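PDB 2WNH: 3-phytase, which probably hydrolyses phytate (inositol hexakisphosphate), removing phosphate first at the 3-position, as a member of the histidine acid phosphatase family. Local coordinates for residues P29-R35 / E48-G54; R337-Q343 / M360-W365. The protein carries 3 engineered substitutions. All blocks are in the same frame, centred on the assembly; numbering follows the deposited sequence.

Contact 1: residues P29-R35 / E48-G54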
loop_
_atom_site.group_PDB
_atom_site.type_symbol
_atom_site.label_atom_id
_atom_site.label_comp_id
_atom_site.label_asym_id
_atom_site.label_seq_id
_atom_site.Cartn_x
_atom_site.Cartn_y
_atom_site.Cartn_z
ATOM N N PRO B 29 0.076 -2.560 33.888
ATOM C CA PRO B 29 0.833 -2.973 35.086
ATOM C C PRO B 29 -0.187 -3.161 36.201
ATOM O O PRO B 29 -1.373 -2.846 36.014
ATOM C CB PRO B 29 1.709 -1.753 35.389
ATOM C CG PRO B 29 1.678 -0.909 34.095
ATOM C CD PRO B 29 0.284 -1.141 33.578
ATOM N N PRO B 30 0.256 -3.635 37.383
ATOM C CA PRO B 30 -0.684 -3.690 38.507
ATOM C C PRO B 30 -1.323 -2.320 38.734
ATOM O O PRO B 30 -0.717 -1.298 38.444
ATOM C CB PRO B 30 0.230 -4.044 39.712
ATOM C CG PRO B 30 1.618 -3.750 39.256
ATOM C CD PRO B 30 1.609 -4.066 37.776
ATOM N N THR B 31 -2.532 -2.271 39.277
ATOM C CA THR B 31 -3.059 -0.986 39.711
ATOM C C THR B 31 -2.308 -0.543 40.972
ATOM O O THR B 31 -1.623 -1.343 41.594
ATOM C CB THR B 31 -4.532 -1.074 40.047
ATOM O OG1 THR B 31 -4.675 -1.921 41.184
ATOM C CG2 THR B 31 -5.333 -1.683 38.880
ATOM N N ALA B 32 -2.434 0.729 41.328
ATOM C CA ALA B 32 -1.806 1.237 42.546
ATOM C C ALA B 32 -2.203 0.399 43.764
ATOM O O ALA B 32 -1.333 0.006 44.545
ATOM C CB ALA B 32 -2.128 2.704 42.760
ATOM N N GLY B 33 -3.500 0.097 43.891
ATOM C CA GLY B 33 -4.005 -0.752 44.970
ATOM C C GLY B 33 -3.416 -2.143 44.966
ATOM O O GLY B 33 -3.009 -2.657 46.027
ATOM N N ASN B 34 -3.379 -2.764 43.776
ATOM C CA ASN B 34 -2.771 -4.082 43.598
ATOM C C ASN B 34 -1.337 -4.075 44.101
ATOM O O ASN B 34 -0.921 -4.985 44.806
ATOM C CB ASN B 34 -2.691 -4.499 42.121
ATOM C CG ASN B 34 -4.038 -4.844 41.495
ATOM O OD1 ASN B 34 -4.144 -4.879 40.250
ATOM N ND2 ASN B 34 -5.066 -5.099 42.315
ATOM N N ARG B 35 -0.569 -3.071 43.694
ATOM C CA ARG B 35 0.844 -2.999 44.078
ATOM C C ARG B 35 1.009 -2.978 45.599
ATOM O O ARG B 35 1.804 -3.749 46.146
ATOM C CB ARG B 35 1.533 -1.778 43.482
ATOM C CG ARG B 35 3.012 -1.682 43.867
ATOM C CD ARG B 35 3.729 -0.534 43.152
ATOM N NE ARG B 35 3.760 -0.710 41.698
ATOM C CZ ARG B 35 4.587 -1.514 41.042
ATOM N NH1 ARG B 35 5.472 -2.263 41.684
ATOM N NH2 ARG B 35 4.525 -1.570 39.724
ATOM N N GLU B 48 8.679 -2.015 38.721
ATOM C CA GLU B 48 8.034 -0.790 38.284
ATOM C C GLU B 48 8.105 -0.793 36.767
ATOM O O GLU B 48 9.197 -0.871 36.205
ATOM C CB GLU B 48 8.781 0.421 38.843
ATOM C CG GLU B 48 8.693 0.543 40.361
ATOM C CD GLU B 48 7.342 1.042 40.834
ATOM O OE1 GLU B 48 6.555 1.550 39.994
ATOM O OE2 GLU B 48 7.056 0.926 42.051
ATOM N N TRP B 49 6.950 -0.727 36.109
ATOM C CA TRP B 49 6.906 -0.785 34.647
ATOM C C TRP B 49 7.122 0.586 34.030
ATOM O O TRP B 49 7.032 1.609 34.720
ATOM C CB TRP B 49 5.575 -1.355 34.153
ATOM C CG TRP B 49 5.196 -2.698 34.652
ATOM C CD1 TRP B 49 5.500 -3.251 35.865
ATOM C CD2 TRP B 49 4.339 -3.635 33.986
ATOM N NE1 TRP B 49 4.903 -4.482 35.983
ATOM C CE2 TRP B 49 4.194 -4.748 34.836
ATOM C CE3 TRP B 49 3.693 -3.647 32.735
ATOM C CZ2 TRP B 49 3.422 -5.874 34.486
ATOM C CZ3 TRP B 49 2.920 -4.755 32.391
ATOM C CH2 TRP B 49 2.791 -5.858 33.258
ATOM N N THR B 50 7.401 0.617 32.725
ATOM C CA THR B 50 7.609 1.884 32.031
ATOM C C THR B 50 6.274 2.621 31.884
ATOM O O THR B 50 6.238 3.827 31.715
ATOM C CB THR B 50 8.278 1.678 30.661
ATOM O OG1 THR B 50 9.516 0.985 30.848
ATOM C CG2 THR B 50 8.609 3.026 30.003
ATOM N N THR B 51 5.187 1.874 31.966
ATOM C CA THR B 51 3.851 2.438 31.967
ATOM C C THR B 51 3.422 2.720 33.410
ATOM O O THR B 51 3.725 1.916 34.287
ATOM C CB THR B 51 2.914 1.397 31.336
ATOM O OG1 THR B 51 3.349 1.184 29.982
ATOM C CG2 THR B 51 1.481 1.860 31.322
ATOM N N HIS B 52 2.721 3.835 33.646
ATOM C CA HIS B 52 2.133 4.100 34.982
ATOM C C HIS B 52 1.224 2.952 35.442
ATOM O O HIS B 52 0.462 2.410 34.652
ATOM C CB HIS B 52 1.328 5.394 34.957
ATOM C CG HIS B 52 2.147 6.585 34.590
ATOM N ND1 HIS B 52 3.110 7.107 35.430
ATOM C CD2 HIS B 52 2.184 7.330 33.463
ATOM C CE1 HIS B 52 3.693 8.136 34.837
ATOM N NE2 HIS B 52 3.146 8.294 33.644
ATOM N N ASP B 53 1.267 2.611 36.731
ATOM C CA ASP B 53 0.369 1.575 37.272
ATOM C C ASP B 53 -1.074 1.789 36.842
ATOM O O ASP B 53 -1.581 2.923 36.865
ATOM C CB ASP B 53 0.418 1.545 38.813
ATOM C CG ASP B 53 1.678 0.884 39.345
ATOM O OD1 ASP B 53 2.398 0.227 38.559
ATOM O OD2 ASP B 53 1.930 0.999 40.571
ATOM N N GLY B 54 -1.714 0.708 36.409
ATOM C CA GLY B 54 -3.121 0.776 35.971
ATOM C C GLY B 54 -3.436 1.348 34.586
ATOM O O GLY B 54 -4.609 1.360 34.188
#
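R35 leaves the first turn of its helix with chi1 and chi2 both t, so the chain is extended toward the loop 48-54, and chi3 near -63° (m) then swings the guanidinium edge-on to D53. The result is a two-pronged salt bridge: R35 NE donates to D53 OD2 at 2.7 Å and R35 NH2 to D53 OD1 at 3.0 Å, with N-H...O angles of 165° and 170°. E48 starts out pointing away, but two successive m rotamers fold it back, and its OE2 stands 3.6 Å from R35 NH1 over the guanidinium face, a purely electrostatic pairing. E39, one turn further along the helix, is a third acidic partner of R35, and T47 O accepts from its NH2. The helix 32-42 opens with a capping box: T31, chi1 p, accepts from N34 N through OG1 at 3.0 Å, while N34 OD1 receives T31 N at 3.2 Å. Ahead of this N-cap, P29 lies flat on W49; its CA sits 3.6 Å from the centroid of the six-membered ring and 5° off the normal, a CH-pi contact, with P29 CB 3.5 Å from W49 CD2. P30 packs obliquely against the same indole, CD to CE2 of W49 being 4.0 Å. The loop also faces the second subunit, where H52 NE2 hydrogen-bonds E55 of that neighbouring chain.

Contact 2: residues R337-Q343 / M360-W365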
loop_
_atom_site.group_PDB
_atom_site.type_symbol
_atom_site.label_atom_id
_atom_site.label_comp_id
_atom_site.label_asym_id
_atom_site.label_seq_id
_atom_site.Cartn_x
_atom_site.Cartn_y
_atom_site.Cartn_z
ATOM N N ARG B 337 -25.240 -15.803 17.379
ATOM C CA ARG B 337 -23.989 -16.489 17.695
ATOM C C ARG B 337 -23.372 -15.779 18.890
ATOM O O ARG B 337 -23.366 -14.542 18.956
ATOM C CB ARG B 337 -23.050 -16.423 16.486
ATOM C CG ARG B 337 -21.706 -17.049 16.726
ATOM C CD ARG B 337 -20.922 -17.110 15.450
ATOM N NE ARG B 337 -19.623 -17.713 15.686
ATOM C CZ ARG B 337 -18.474 -17.183 15.294
ATOM N NH1 ARG B 337 -18.453 -16.013 14.656
ATOM N NH2 ARG B 337 -17.344 -17.830 15.550
ATOM N N VAL B 338 -22.857 -16.555 19.851
ATOM C CA VAL B 338 -22.350 -15.988 21.097
ATOM C C VAL B 338 -21.016 -16.662 21.366
ATOM O O VAL B 338 -20.924 -17.892 21.365
ATOM C CB VAL B 338 -23.324 -16.299 22.271
ATOM C CG1 VAL B 338 -22.765 -15.746 23.566
ATOM C CG2 VAL B 338 -24.684 -15.718 21.984
ATOM N N TYR B 339 -19.953 -15.878 21.562
ATOM C CA TYR B 339 -18.658 -16.514 21.814
ATOM C C TYR B 339 -17.725 -15.652 22.633
ATOM O O TYR B 339 -17.954 -14.447 22.789
ATOM C CB TYR B 339 -17.978 -16.958 20.503
ATOM C CG TYR B 339 -17.717 -15.868 19.498
ATOM C CD1 TYR B 339 -18.687 -15.517 18.571
ATOM C CD2 TYR B 339 -16.484 -15.211 19.460
ATOM C CE1 TYR B 339 -18.448 -14.529 17.634
ATOM C CE2 TYR B 339 -16.223 -14.213 18.502
ATOM C CZ TYR B 339 -17.225 -13.878 17.609
ATOM O OH TYR B 339 -17.037 -12.923 16.624
ATOM N N PHE B 340 -16.689 -16.288 23.175
ATOM C CA PHE B 340 -15.648 -15.594 23.881
ATOM C C PHE B 340 -14.351 -15.863 23.132
ATOM O O PHE B 340 -14.114 -16.988 22.684
ATOM C CB PHE B 340 -15.516 -16.093 25.325
ATOM C CG PHE B 340 -14.425 -15.394 26.096
ATOM C CD1 PHE B 340 -14.552 -14.050 26.458
ATOM C CD2 PHE B 340 -13.250 -16.065 26.428
ATOM C CE1 PHE B 340 -13.537 -13.378 27.141
ATOM C CE2 PHE B 340 -12.227 -15.390 27.130
ATOM C CZ PHE B 340 -12.375 -14.055 27.480
ATOM N N GLN B 341 -13.548 -14.821 22.960
ATOM C CA GLN B 341 -12.289 -14.952 22.228
ATOM C C GLN B 341 -11.136 -14.280 22.955
ATOM O O GLN B 341 -11.334 -13.245 23.600
ATOM C CB GLN B 341 -12.438 -14.374 20.803
ATOM C CG GLN B 341 -12.591 -12.856 20.771
ATOM C CD GLN B 341 -12.855 -12.330 19.368
ATOM O OE1 GLN B 341 -12.306 -12.839 18.395
ATOM N NE2 GLN B 341 -13.712 -11.322 19.262
ATOM N N ALA B 342 -9.939 -14.860 22.797
ATOM C CA ALA B 342 -8.677 -14.320 23.356
ATOM C C ALA B 342 -7.468 -14.797 22.570
ATOM O O ALA B 342 -7.549 -15.749 21.815
ATOM C CB ALA B 342 -8.509 -14.774 24.815
ATOM N N GLN B 343 -6.334 -14.156 22.791
ATOM C CA GLN B 343 -5.080 -14.731 22.325
ATOM C C GLN B 343 -4.434 -15.526 23.442
ATOM O O GLN B 343 -4.580 -15.182 24.619
ATOM C CB GLN B 343 -4.125 -13.634 21.882
ATOM C CG GLN B 343 -4.547 -12.979 20.575
ATOM C CD GLN B 343 -3.373 -12.274 19.905
ATOM O OE1 GLN B 343 -2.721 -12.819 18.981
ATOM N NE2 GLN B 343 -3.090 -11.074 20.360
ATOM N N MET B 360 -7.199 -16.636 16.697
ATOM C CA MET B 360 -7.742 -16.373 18.027
ATOM C C MET B 360 -8.228 -17.688 18.625
ATOM O O MET B 360 -8.761 -18.546 17.912
ATOM C CB MET B 360 -8.927 -15.407 17.951
ATOM C CG MET B 360 -8.573 -14.036 17.448
ATOM S SD MET B 360 -7.613 -13.106 18.675
ATOM C CE MET B 360 -8.831 -12.731 19.928
ATOM N N LEU B 361 -8.039 -17.830 19.932
ATOM C CA LEU B 361 -8.691 -18.883 20.697
ATOM C C LEU B 361 -10.151 -18.498 20.887
ATOM O O LEU B 361 -10.435 -17.348 21.200
ATOM C CB LEU B 361 -8.014 -19.031 22.050
ATOM C CG LEU B 361 -6.501 -19.287 21.980
ATOM C CD1 LEU B 361 -5.904 -19.336 23.397
ATOM C CD2 LEU B 361 -6.163 -20.551 21.182
ATOM N N ARG B 362 -11.075 -19.440 20.698
ATOM C CA ARG B 362 -12.483 -19.098 20.766
ATOM C C ARG B 362 -13.324 -20.240 21.327
ATOM O O ARG B 362 -13.040 -21.425 21.049
ATOM C CB ARG B 362 -12.981 -18.744 19.352
ATOM C CG ARG B 362 -14.331 -18.061 19.312
ATOM C CD ARG B 362 -14.710 -17.602 17.889
ATOM N NE ARG B 362 -13.568 -17.109 17.121
ATOM C CZ ARG B 362 -12.982 -17.784 16.131
ATOM N NH1 ARG B 362 -13.438 -18.977 15.767
ATOM N NH2 ARG B 362 -11.946 -17.256 15.499
ATOM N N GLN B 363 -14.350 -19.891 22.108
ATOM C CA GLN B 363 -15.350 -20.871 22.514
ATOM C C GLN B 363 -16.748 -20.306 22.327
ATOM O O GLN B 363 -17.054 -19.189 22.743
ATOM C CB GLN B 363 -15.143 -21.324 23.964
ATOM C CG GLN B 363 -16.103 -22.451 24.344
ATOM C CD GLN B 363 -15.711 -23.153 25.639
ATOM O OE1 GLN B 363 -14.526 -23.183 26.034
ATOM N NE2 GLN B 363 -16.707 -23.741 26.301
ATOM N N GLU B 364 -17.596 -21.082 21.669
ATOM C CA GLU B 364 -18.953 -20.623 21.433
ATOM C C GLU B 364 -19.930 -21.184 22.458
ATOM O O GLU B 364 -19.794 -22.332 22.883
ATOM C CB GLU B 364 -19.394 -21.084 20.033
ATOM C CG GLU B 364 -18.521 -20.599 18.887
ATOM C CD GLU B 364 -19.027 -21.137 17.561
ATOM O OE1 GLU B 364 -18.969 -22.401 17.355
ATOM O OE2 GLU B 364 -19.494 -20.308 16.738
ATOM N N TRP B 365 -20.905 -20.372 22.847
ATOM C CA TRP B 365 -22.058 -20.808 23.644
ATOM C C TRP B 365 -23.033 -21.563 22.752
ATOM O O TRP B 365 -23.134 -21.285 21.546
ATOM C CB TRP B 365 -22.744 -19.567 24.232
ATOM C CG TRP B 365 -24.004 -19.821 24.984
ATOM C CD1 TRP B 365 -24.126 -20.120 26.319
ATOM C CD2 TRP B 365 -25.343 -19.746 24.467
ATOM N NE1 TRP B 365 -25.462 -20.267 26.654
ATOM C CE2 TRP B 365 -26.225 -20.038 25.539
ATOM C CE3 TRP B 365 -25.885 -19.474 23.199
ATOM C CZ2 TRP B 365 -27.607 -20.054 25.382
ATOM C CZ3 TRP B 365 -27.254 -19.520 23.047
ATOM C CH2 TRP B 365 -28.103 -19.799 24.129
HETATM O O HOH W 1 -15.828 -20.501 16.336
HETATM O O HOH W 2 -23.154 -19.351 19.530
HETATM O O HOH W 3 -12.280 -14.704 16.486
#
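M360 curls through three m rotamers, bringing its CE 3.6 Å from A342 C and its SD 3.6 Å from Q343 CG. At L361 the strand pairing begins: L361 N donates to A342 O (2.8 Å) and A342 N to L361 O (3.0 Å). R362, in a non-hydrogen-bonded pair with Q341, lays its CD 3.4 Å from Y339 CD2; a water joins R362 NH2 to Q341 OE1, while Q341 NE2 hydrogen-bonds S320. Q363 forms the next hydrogen-bonded pair, its N and O each 3.0 Å from F340 O and F340 N respectively. The alternation, with axes 4.7 Å apart at 154°, defines a twisted antiparallel ladder in the mixed sheet, where strand 320-328 flanks the other edge of 334-342. E364 sits opposite Y339 and reaches R337, OE2 to NE 2.8 Å, in a salt bridge; its OE1 bonds T377. W365 N donates to V338 O at 2.9 Å, its CB meets V338 CB at 3.9 Å, and its indole meets F303 edge-to-face.

In the fold
Following strand 14-24, the chain reaches contact 1, which closes a short loop: 12 residues, mostly the rest of helix 32-42, separate its two segments, so the start of that helix is tied to the connection leading into helix 58-77. Contact 2 comes much later, joining strand 334-342 to strand 361-364 across 16 intervening residues that include helix 345-349. The two loops are in series and neither nest nor cross. The centres of contact 1 and contact 2 lie about 29 Å apart on opposite sides of the chain's centre, and the nearest atoms of contact 1 and contact 2 are about 15 Å apart. Helix 58-77 relates them: it follows the loop of contact 1, and its K67 touches Q341 and M360 of contact 2.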